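Ethanolamine kinase Pv091845 (Plasmodium vivax, PDB 2QG7) probably catalyses the ATP-dependent phosphorylation of ethanolamine, the first step of phosphatidylethanolamine synthesis from ethanolamine. Local coordinates at residues D[393-396]-D[401-404]; D[184-189]-D[196-201]; D[238-243]-D[414-419]. All coordinates share one frame; numbering follows the deposited sequence.

Contact 1: D[393-396]-D[401-404]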
loop_
_atom_site.group_PDB
_atom_site.type_symbol
_atom_site.label_atom_id
_atom_site.label_comp_id
_atom_site.label_asym_id
_atom_site.label_seq_id
_atom_site.Cartn_x
_atom_site.Cartn_y
_atom_site.Cartn_z
ATOM N N HIS D 393 31.093 -9.112 -5.248
ATOM C CA HIS D 393 31.068 -10.563 -5.112
ATOM C C HIS D 393 30.324 -11.249 -6.245
ATOM O O HIS D 393 30.409 -12.463 -6.416
ATOM C CB HIS D 393 30.533 -10.997 -3.756
ATOM C CG HIS D 393 31.363 -10.536 -2.606
ATOM N ND1 HIS D 393 32.576 -11.116 -2.288
ATOM C CD2 HIS D 393 31.160 -9.557 -1.692
ATOM C CE1 HIS D 393 33.073 -10.520 -1.215
ATOM N NE2 HIS D 393 32.236 -9.569 -0.834
ATOM N N TYR D 394 29.609 -10.460 -7.035
ATOM C CA TYR D 394 28.953 -10.987 -8.230
ATOM C C TYR D 394 30.004 -11.162 -9.313
ATOM O O TYR D 394 30.117 -12.213 -9.915
ATOM C CB TYR D 394 27.782 -10.082 -8.705
ATOM C CG TYR D 394 27.227 -10.424 -10.077
ATOM C CD1 TYR D 394 26.353 -11.503 -10.255
ATOM C CD2 TYR D 394 27.593 -9.696 -11.196
ATOM C CE1 TYR D 394 25.838 -11.817 -11.521
ATOM C CE2 TYR D 394 27.146 -10.037 -12.464
ATOM C CZ TYR D 394 26.240 -11.088 -12.613
ATOM O OH TYR D 394 25.727 -11.396 -13.861
ATOM N N LEU D 395 30.752 -10.103 -9.587
ATOM C CA LEU D 395 31.747 -10.132 -10.634
ATOM C C LEU D 395 33.011 -10.926 -10.230
ATOM O O LEU D 395 33.659 -11.487 -11.088
ATOM C CB LEU D 395 32.112 -8.711 -11.042
ATOM C CG LEU D 395 31.082 -7.948 -11.850
ATOM C CD1 LEU D 395 31.498 -6.532 -11.919
ATOM C CD2 LEU D 395 30.862 -8.529 -13.260
ATOM N N GLY D 396 33.355 -10.926 -8.944
ATOM C CA GLY D 396 34.528 -11.635 -8.461
ATOM C C GLY D 396 35.773 -10.787 -8.580
ATOM O O GLY D 396 36.852 -11.288 -8.906
ATOM N N GLU D 401 36.317 0.047 -11.291
ATOM C CA GLU D 401 35.877 0.535 -12.615
ATOM C C GLU D 401 34.928 -0.472 -13.234
ATOM O O GLU D 401 34.063 -0.124 -14.064
ATOM C CB GLU D 401 37.057 0.781 -13.591
ATOM C CG GLU D 401 38.147 1.783 -13.120
ATOM C CD GLU D 401 37.685 3.272 -13.193
ATOM O OE1 GLU D 401 38.567 4.184 -13.259
ATOM O OE2 GLU D 401 36.446 3.539 -13.168
ATOM N N LEU D 402 35.118 -1.740 -12.864
ATOM C CA LEU D 402 34.283 -2.784 -13.418
ATOM C C LEU D 402 32.983 -2.888 -12.599
ATOM O O LEU D 402 31.896 -3.042 -13.185
ATOM C CB LEU D 402 35.044 -4.107 -13.526
ATOM C CG LEU D 402 34.401 -5.165 -14.440
ATOM C CD1 LEU D 402 34.513 -4.724 -15.927
ATOM C CD2 LEU D 402 35.043 -6.581 -14.221
ATOM N N ILE D 403 33.126 -2.775 -11.264
ATOM C CA ILE D 403 32.000 -2.677 -10.345
ATOM C C ILE D 403 31.085 -1.486 -10.611
ATOM O O ILE D 403 29.894 -1.691 -10.864
ATOM C CB ILE D 403 32.420 -2.678 -8.883
ATOM C CG1 ILE D 403 33.261 -3.911 -8.584
ATOM C CG2 ILE D 403 31.180 -2.681 -7.973
ATOM C CD1 ILE D 403 34.001 -3.850 -7.257
ATOM N N ASN D 404 31.629 -0.270 -10.599
ATOM C CA ASN D 404 30.859 0.963 -10.907
ATOM C C ASN D 404 30.162 0.959 -12.272
ATOM O O ASN D 404 29.166 1.624 -12.499
ATOM C CB ASN D 404 31.741 2.200 -10.774
ATOM C CG ASN D 404 31.998 2.560 -9.346
ATOM O OD1 ASN D 404 31.426 1.977 -8.439
ATOM N ND2 ASN D 404 32.852 3.535 -9.120
#
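Leu395 points its CB toward the helix that carries Leu402 and Ile403, and one branch does nearly all the touching. That branch is CD1. It lies 3.7 Å from the backbone O of Leu402 and 4.1 Å from the backbone N of Ile403, so the methyl rests on the peptide link between these two residues. The chain shape explains this reach. CG of Leu395 sits beside its own N (chi1 -73°), and CD1 lies anti to CA (chi2 169°), which puts this methyl at the far end of an extended side chain.

Leu402 comes in from the other helix. Its CB also points toward the partner, and its CG lies 4.1 Å from Leu395 CD1. With CG anti to the backbone N (chi1 -164°), the branch point faces the Leu395 methyl, and the CD2 methyl stays close beside it. Ile403 is set differently. Its CB does not aim at Leu395, and its nearest side-chain atom, CG1, is 4.6 Å from Leu395 CD1.

The two segments belong to consecutive helices, 384-395 and 400-410, in the helical lobe of a kinase-like fold. The first helix ends at Leu395. Gly396 then takes a positive phi, a backbone shape glycine adopts readily, and the chain turns toward the second helix.

No hydrogen bond crosses between the segments; the contact is van der Waals, a methyl against a leucine side chain and the helix backbone. Ile403 is buried and also packs on Tyr388, Ile391 and Met392 of the first helix. Leu395 has further neighbours in Lys207, Arg360 and Leu406. Leu402 is exposed, which places the outer side of the contact at the protein surface.

Contact 2: D[184-189]-D[196-201]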
loop_
_atom_site.group_PDB
_atom_site.type_symbol
_atom_site.label_atom_id
_atom_site.label_comp_id
_atom_site.label_asym_id
_atom_site.label_seq_id
_atom_site.Cartn_x
_atom_site.Cartn_y
_atom_site.Cartn_z
ATOM N N ASP D 184 16.609 -29.786 1.785
ATOM C CA ASP D 184 16.523 -29.221 3.138
ATOM C C ASP D 184 17.092 -27.793 3.180
ATOM O O ASP D 184 17.871 -27.395 2.307
ATOM C CB ASP D 184 17.286 -30.125 4.109
ATOM C CG ASP D 184 16.462 -30.504 5.337
ATOM O OD1 ASP D 184 15.857 -29.588 5.974
ATOM O OD2 ASP D 184 16.438 -31.730 5.654
ATOM N N GLY D 185 16.692 -27.033 4.201
ATOM C CA GLY D 185 17.133 -25.650 4.381
ATOM C C GLY D 185 15.971 -24.708 4.663
ATOM O O GLY D 185 14.811 -25.108 4.635
ATOM N N TYR D 186 16.277 -23.441 4.937
ATOM C CA TYR D 186 15.230 -22.480 5.239
ATOM C C TYR D 186 15.249 -21.284 4.281
ATOM O O TYR D 186 16.321 -20.876 3.777
ATOM C CB TYR D 186 15.311 -22.056 6.707
ATOM C CG TYR D 186 16.474 -21.154 7.018
ATOM C CD1 TYR D 186 17.703 -21.693 7.387
ATOM C CD2 TYR D 186 16.349 -19.753 6.920
ATOM C CE1 TYR D 186 18.801 -20.852 7.690
ATOM C CE2 TYR D 186 17.423 -18.917 7.177
ATOM C CZ TYR D 186 18.643 -19.474 7.579
ATOM O OH TYR D 186 19.713 -18.671 7.860
ATOM N N ALA D 187 14.065 -20.734 4.021
ATOM C CA ALA D 187 13.933 -19.624 3.095
ATOM C C ALA D 187 14.328 -18.367 3.811
ATOM O O ALA D 187 14.087 -18.239 5.003
ATOM C CB ALA D 187 12.541 -19.508 2.576
ATOM N N LEU D 188 14.964 -17.455 3.074
ATOM C CA LEU D 188 15.526 -16.247 3.628
ATOM C C LEU D 188 14.454 -15.161 3.765
ATOM O O LEU D 188 13.435 -15.196 3.069
ATOM C CB LEU D 188 16.684 -15.752 2.738
ATOM C CG LEU D 188 18.038 -16.467 2.638
ATOM C CD1 LEU D 188 19.005 -15.461 2.050
ATOM C CD2 LEU D 188 18.510 -16.879 3.994
ATOM N N SER D 189 14.702 -14.198 4.658
ATOM C CA SER D 189 13.809 -13.063 4.845
ATOM C C SER D 189 14.374 -11.903 4.075
ATOM O O SER D 189 15.505 -11.977 3.623
ATOM C CB SER D 189 13.675 -12.708 6.333
ATOM O OG SER D 189 14.932 -12.410 6.920
ATOM N N PRO D 196 24.885 -8.233 4.356
ATOM C CA PRO D 196 26.160 -8.380 3.595
ATOM C C PRO D 196 26.744 -9.814 3.578
ATOM O O PRO D 196 27.385 -10.214 2.619
ATOM C CB PRO D 196 27.106 -7.400 4.317
ATOM C CG PRO D 196 26.168 -6.290 4.779
ATOM C CD PRO D 196 24.928 -7.054 5.259
ATOM N N LYS D 197 26.500 -10.554 4.638
ATOM C CA LYS D 197 26.843 -11.956 4.757
ATOM C C LYS D 197 26.140 -12.815 3.681
ATOM O O LYS D 197 26.760 -13.705 3.082
ATOM C CB LYS D 197 26.471 -12.376 6.187
ATOM C CG LYS D 197 26.327 -13.890 6.484
ATOM C CD LYS D 197 25.673 -14.120 7.896
ATOM C CE LYS D 197 25.381 -15.638 8.086
ATOM N NZ LYS D 197 24.664 -16.004 9.426
ATOM N N PHE D 198 24.865 -12.547 3.409
ATOM C CA PHE D 198 24.128 -13.287 2.366
ATOM C C PHE D 198 24.249 -12.646 0.978
ATOM O O PHE D 198 24.175 -13.342 -0.025
ATOM C CB PHE D 198 22.644 -13.479 2.748
ATOM C CG PHE D 198 22.437 -14.323 3.971
ATOM C CD1 PHE D 198 22.115 -13.732 5.197
ATOM C CD2 PHE D 198 22.585 -15.708 3.910
ATOM C CE1 PHE D 198 21.918 -14.515 6.338
ATOM C CE2 PHE D 198 22.422 -16.504 5.052
ATOM C CZ PHE D 198 22.075 -15.912 6.259
ATOM N N GLN D 199 24.417 -11.322 0.928
ATOM C CA GLN D 199 24.661 -10.627 -0.343
ATOM C C GLN D 199 25.790 -11.295 -1.108
ATOM O O GLN D 199 25.650 -11.642 -2.282
ATOM C CB GLN D 199 25.071 -9.176 -0.089
ATOM C CG GLN D 199 23.958 -8.207 0.316
ATOM C CD GLN D 199 24.466 -6.783 0.213
ATOM O OE1 GLN D 199 25.473 -6.428 0.834
ATOM N NE2 GLN D 199 23.826 -5.969 -0.622
ATOM N N LYS D 200 26.922 -11.457 -0.408
ATOM C CA LYS D 200 28.077 -12.236 -0.874
ATOM C C LYS D 200 27.686 -13.595 -1.475
ATOM O O LYS D 200 28.043 -13.894 -2.598
ATOM C CB LYS D 200 29.102 -12.387 0.277
ATOM C CG LYS D 200 30.343 -13.275 -0.060
ATOM C CD LYS D 200 31.313 -13.247 1.061
ATOM C CE LYS D 200 31.942 -14.604 1.271
ATOM N NZ LYS D 200 33.207 -14.840 0.427
ATOM N N LEU D 201 26.902 -14.376 -0.752
ATOM C CA LEU D 201 26.558 -15.755 -1.126
ATOM C C LEU D 201 25.524 -15.848 -2.233
ATOM O O LEU D 201 25.541 -16.785 -3.032
ATOM C CB LEU D 201 26.085 -16.531 0.091
ATOM C CG LEU D 201 27.136 -16.805 1.167
ATOM C CD1 LEU D 201 26.534 -17.506 2.410
ATOM C CD2 LEU D 201 28.242 -17.671 0.580
#
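The ring of Phe198 takes a methyl of Leu188 over one face. Leu188 CD2 stands 4.3 Å from the ring centroid and 19° off the ring normal, a CH-pi contact shifted toward the rim. The other methyl, CD1, meets the ring nearer its root, 4.0 Å from Phe198 CD2 and 4.1 Å from Phe198 CG. Both methyls lie on the same side of the ring, CD2 over it and CD1 beyond its rim. Tyr186 arrives at the opposite end of the ring from CG. Its OH lies 4.0 Å from Phe198 CZ, in an oblique approach, and the two side chains cross at about a right angle. With CG between the backbone N and the carbonyl carbon (chi1 73°), Tyr186 brings its OH to Phe198 although its CB does not aim there. The hydroxyl has its polar partner elsewhere, in a hydrogen bond with Asn304 ND2.

No hydrogen bond joins the two segments. Phe198 and Leu188 are both buried, while Tyr186 is exposed.

Segment 184-189 follows the five-stranded sheet and leads into the helical part, consistent with the link between the lobes in kinase-like folds. Ser189 then caps the start of helix 190-194. Strand 186-187 pairs with strand 302-304, which pairs in turn with strand 347-349. Ile347 touches both Leu188 and Phe198, so helix 196-210 packs against this small sheet. Helix 384-395 packs on helix 196-210, where His389 meets Pro196.

Contact 3: D[238-243]-D[414-419]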
loop_
_atom_site.group_PDB
_atom_site.type_symbol
_atom_site.label_atom_id
_atom_site.label_comp_id
_atom_site.label_asym_id
_atom_site.label_seq_id
_atom_site.Cartn_x
_atom_site.Cartn_y
_atom_site.Cartn_z
ATOM N N ASN D 238 9.370 -9.083 -24.664
ATOM C CA ASN D 238 8.296 -9.939 -25.119
ATOM C C ASN D 238 7.305 -10.232 -23.997
ATOM O O ASN D 238 6.114 -10.353 -24.249
ATOM C CB ASN D 238 8.888 -11.265 -25.624
ATOM C CG ASN D 238 7.832 -12.198 -26.222
ATOM O OD1 ASN D 238 7.403 -12.019 -27.379
ATOM N ND2 ASN D 238 7.424 -13.213 -25.438
ATOM N N THR D 239 7.812 -10.374 -22.769
ATOM C CA THR D 239 7.009 -10.723 -21.594
ATOM C C THR D 239 6.259 -9.496 -21.080
ATOM O O THR D 239 5.058 -9.578 -20.819
ATOM C CB THR D 239 7.867 -11.330 -20.465
ATOM O OG1 THR D 239 8.523 -12.493 -20.961
ATOM C CG2 THR D 239 7.030 -11.752 -19.290
ATOM N N ILE D 240 6.965 -8.368 -20.965
ATOM C CA ILE D 240 6.341 -7.102 -20.565
ATOM C C ILE D 240 5.218 -6.681 -21.516
ATOM O O ILE D 240 4.142 -6.312 -21.071
ATOM C CB ILE D 240 7.379 -5.954 -20.384
ATOM C CG1 ILE D 240 8.384 -6.317 -19.305
ATOM C CG2 ILE D 240 6.680 -4.644 -19.999
ATOM C CD1 ILE D 240 9.435 -5.250 -19.098
ATOM N N TRP D 241 5.475 -6.735 -22.817
ATOM C CA TRP D 241 4.434 -6.456 -23.824
ATOM C C TRP D 241 3.312 -7.467 -23.823
ATOM O O TRP D 241 2.176 -7.116 -24.137
ATOM C CB TRP D 241 5.013 -6.317 -25.244
ATOM C CG TRP D 241 5.775 -5.029 -25.432
ATOM C CD1 TRP D 241 7.121 -4.891 -25.610
ATOM C CD2 TRP D 241 5.234 -3.704 -25.446
ATOM N NE1 TRP D 241 7.457 -3.564 -25.734
ATOM C CE2 TRP D 241 6.320 -2.811 -25.627
ATOM C CE3 TRP D 241 3.943 -3.175 -25.298
ATOM C CZ2 TRP D 241 6.145 -1.404 -25.685
ATOM C CZ3 TRP D 241 3.778 -1.781 -25.351
ATOM C CH2 TRP D 241 4.871 -0.916 -25.545
ATOM N N LYS D 242 3.607 -8.716 -23.458
ATOM C CA LYS D 242 2.559 -9.730 -23.380
ATOM C C LYS D 242 1.572 -9.346 -22.273
ATOM O O LYS D 242 0.371 -9.442 -22.448
ATOM C CB LYS D 242 3.190 -11.085 -23.098
ATOM C CG LYS D 242 2.252 -12.334 -23.130
ATOM C CD LYS D 242 2.841 -13.406 -22.076
ATOM C CE LYS D 242 1.946 -14.709 -22.077
ATOM N NZ LYS D 242 2.493 -15.781 -21.125
ATOM N N TYR D 243 2.092 -8.932 -21.123
ATOM C CA TYR D 243 1.246 -8.518 -20.011
ATOM C C TYR D 243 0.397 -7.272 -20.381
ATOM O O TYR D 243 -0.782 -7.205 -20.063
ATOM C CB TYR D 243 2.081 -8.223 -18.763
ATOM C CG TYR D 243 2.875 -9.353 -18.154
ATOM C CD1 TYR D 243 2.493 -10.696 -18.308
ATOM C CD2 TYR D 243 3.998 -9.076 -17.392
ATOM C CE1 TYR D 243 3.241 -11.746 -17.714
ATOM C CE2 TYR D 243 4.735 -10.087 -16.795
ATOM C CZ TYR D 243 4.349 -11.420 -16.945
ATOM O OH TYR D 243 5.102 -12.419 -16.345
ATOM N N TYR D 414 15.475 -1.099 -12.486
ATOM C CA TYR D 414 14.650 -0.947 -11.313
ATOM C C TYR D 414 13.173 -0.676 -11.687
ATOM O O TYR D 414 12.243 -1.394 -11.242
ATOM C CB TYR D 414 15.183 0.197 -10.501
ATOM C CG TYR D 414 16.233 -0.161 -9.493
ATOM C CD1 TYR D 414 15.866 -0.673 -8.241
ATOM C CD2 TYR D 414 17.605 0.058 -9.761
ATOM C CE1 TYR D 414 16.805 -0.973 -7.290
ATOM C CE2 TYR D 414 18.577 -0.241 -8.792
ATOM C CZ TYR D 414 18.160 -0.748 -7.565
ATOM O OH TYR D 414 19.066 -1.056 -6.603
ATOM N N ILE D 415 12.986 0.348 -12.526
ATOM C CA ILE D 415 11.681 0.695 -13.089
ATOM C C ILE D 415 11.098 -0.378 -13.987
ATOM O O ILE D 415 9.886 -0.574 -14.036
ATOM C CB ILE D 415 11.720 2.019 -13.899
ATOM C CG1 ILE D 415 12.097 3.203 -12.976
ATOM C CG2 ILE D 415 10.327 2.303 -14.512
ATOM C CD1 ILE D 415 12.716 4.318 -13.812
ATOM N N CYS D 416 11.965 -1.031 -14.721
ATOM C CA CYS D 416 11.580 -2.148 -15.591
ATOM C C CYS D 416 10.968 -3.347 -14.776
ATOM O O CYS D 416 9.977 -3.970 -15.146
ATOM C CB CYS D 416 12.840 -2.587 -16.359
ATOM S SG CYS D 416 12.497 -3.868 -17.517
ATOM N N SER D 417 11.613 -3.655 -13.667
ATOM C CA SER D 417 11.147 -4.627 -12.712
ATOM C C SER D 417 9.790 -4.221 -12.060
ATOM O O SER D 417 8.926 -5.066 -11.870
ATOM C CB SER D 417 12.228 -4.748 -11.636
ATOM O OG SER D 417 11.771 -5.508 -10.557
ATOM N N HIS D 418 9.607 -2.932 -11.743
ATOM C CA HIS D 418 8.296 -2.415 -11.305
ATOM C C HIS D 418 7.158 -2.610 -12.313
ATOM O O HIS D 418 6.065 -3.014 -11.949
ATOM C CB HIS D 418 8.398 -0.930 -10.937
ATOM C CG HIS D 418 9.240 -0.669 -9.743
ATOM N ND1 HIS D 418 9.116 -1.396 -8.576
ATOM C CD2 HIS D 418 10.218 0.242 -9.523
ATOM C CE1 HIS D 418 9.970 -0.933 -7.673
ATOM N NE2 HIS D 418 10.651 0.063 -8.224
ATOM N N ILE D 419 7.407 -2.281 -13.570
ATOM C CA ILE D 419 6.409 -2.428 -14.591
ATOM C C ILE D 419 6.058 -3.881 -14.836
ATOM O O ILE D 419 4.882 -4.242 -14.937
ATOM C CB ILE D 419 6.838 -1.702 -15.894
ATOM C CG1 ILE D 419 6.940 -0.193 -15.610
ATOM C CG2 ILE D 419 5.861 -2.005 -17.022
ATOM C CD1 ILE D 419 7.611 0.678 -16.720
#
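Ile240 meets Cys416 and Ile419 with two different branches. Its CB points toward helix 413-430. CG1 stands beside the backbone N (chi1 -60°), and CD1 continues anti to CA (chi2 179°). This extended arm carries CD1 to Cys416 SG, 3.7 Å away. The same methyl is 4.2 Å from Cys416 O, so it reaches the helix backbone as well. The shorter branch, CG2, is anti to the backbone N and meets Ile419 CG2 at 4.1 Å.

Cys416 holds SG anti to its own backbone N (chi1 -177°). Its CB does not point straight at the partner helix, yet this rotamer still leaves the sulfur in contact with Ile240. Ile419 lies about one turn further along the same helix. Its first torsion is close to that of Ile240, and the two isoleucines cross at about a right angle. They touch by their short branches alone, methyl on methyl.

Both segments lie within helices, 236-251 and 413-430, of the mainly helical lobe of this kinase-like fold. The three touching residues are all buried. The contact joins parts of the chain that are far apart in sequence. Cys416 also touches Val279 of helix 269-284 and Tyr362 of helix 360-369, so four helices gather here.

Tyr243 extends the helix pairing along helix 413-430, touching Asn420, Leu423 and Leu427. Within its own helix, Thr239 O sits 3.4 Å above the plane of the Tyr243 ring, toward the rim. Thr239 O also accepts the hydrogen bond from Tyr243 N, at 3.1 Å.

In the fold
Contact 3 is the most buried, with every touching residue in the interior. Contact 2 is buried but has one exposed partner, Tyr186. Contact 1 lies farthest from the chain centre and reaches the surface. None has a hydrogen bond between its segments. Their chemistry differs in the groups used: leucine on leucine and on backbone in contact 1, an aliphatic side chain on an aromatic face in contact 2, and isoleucine with sulfur and methyl in contact 3. Contacts 1 and 3 join helices, consecutive in contact 1 and distant in contact 3; contact 2 sets a strand and loop against a helix. Contacts 1 and 2 touch through His393 and Lys200. Contact 3 stays apart from both.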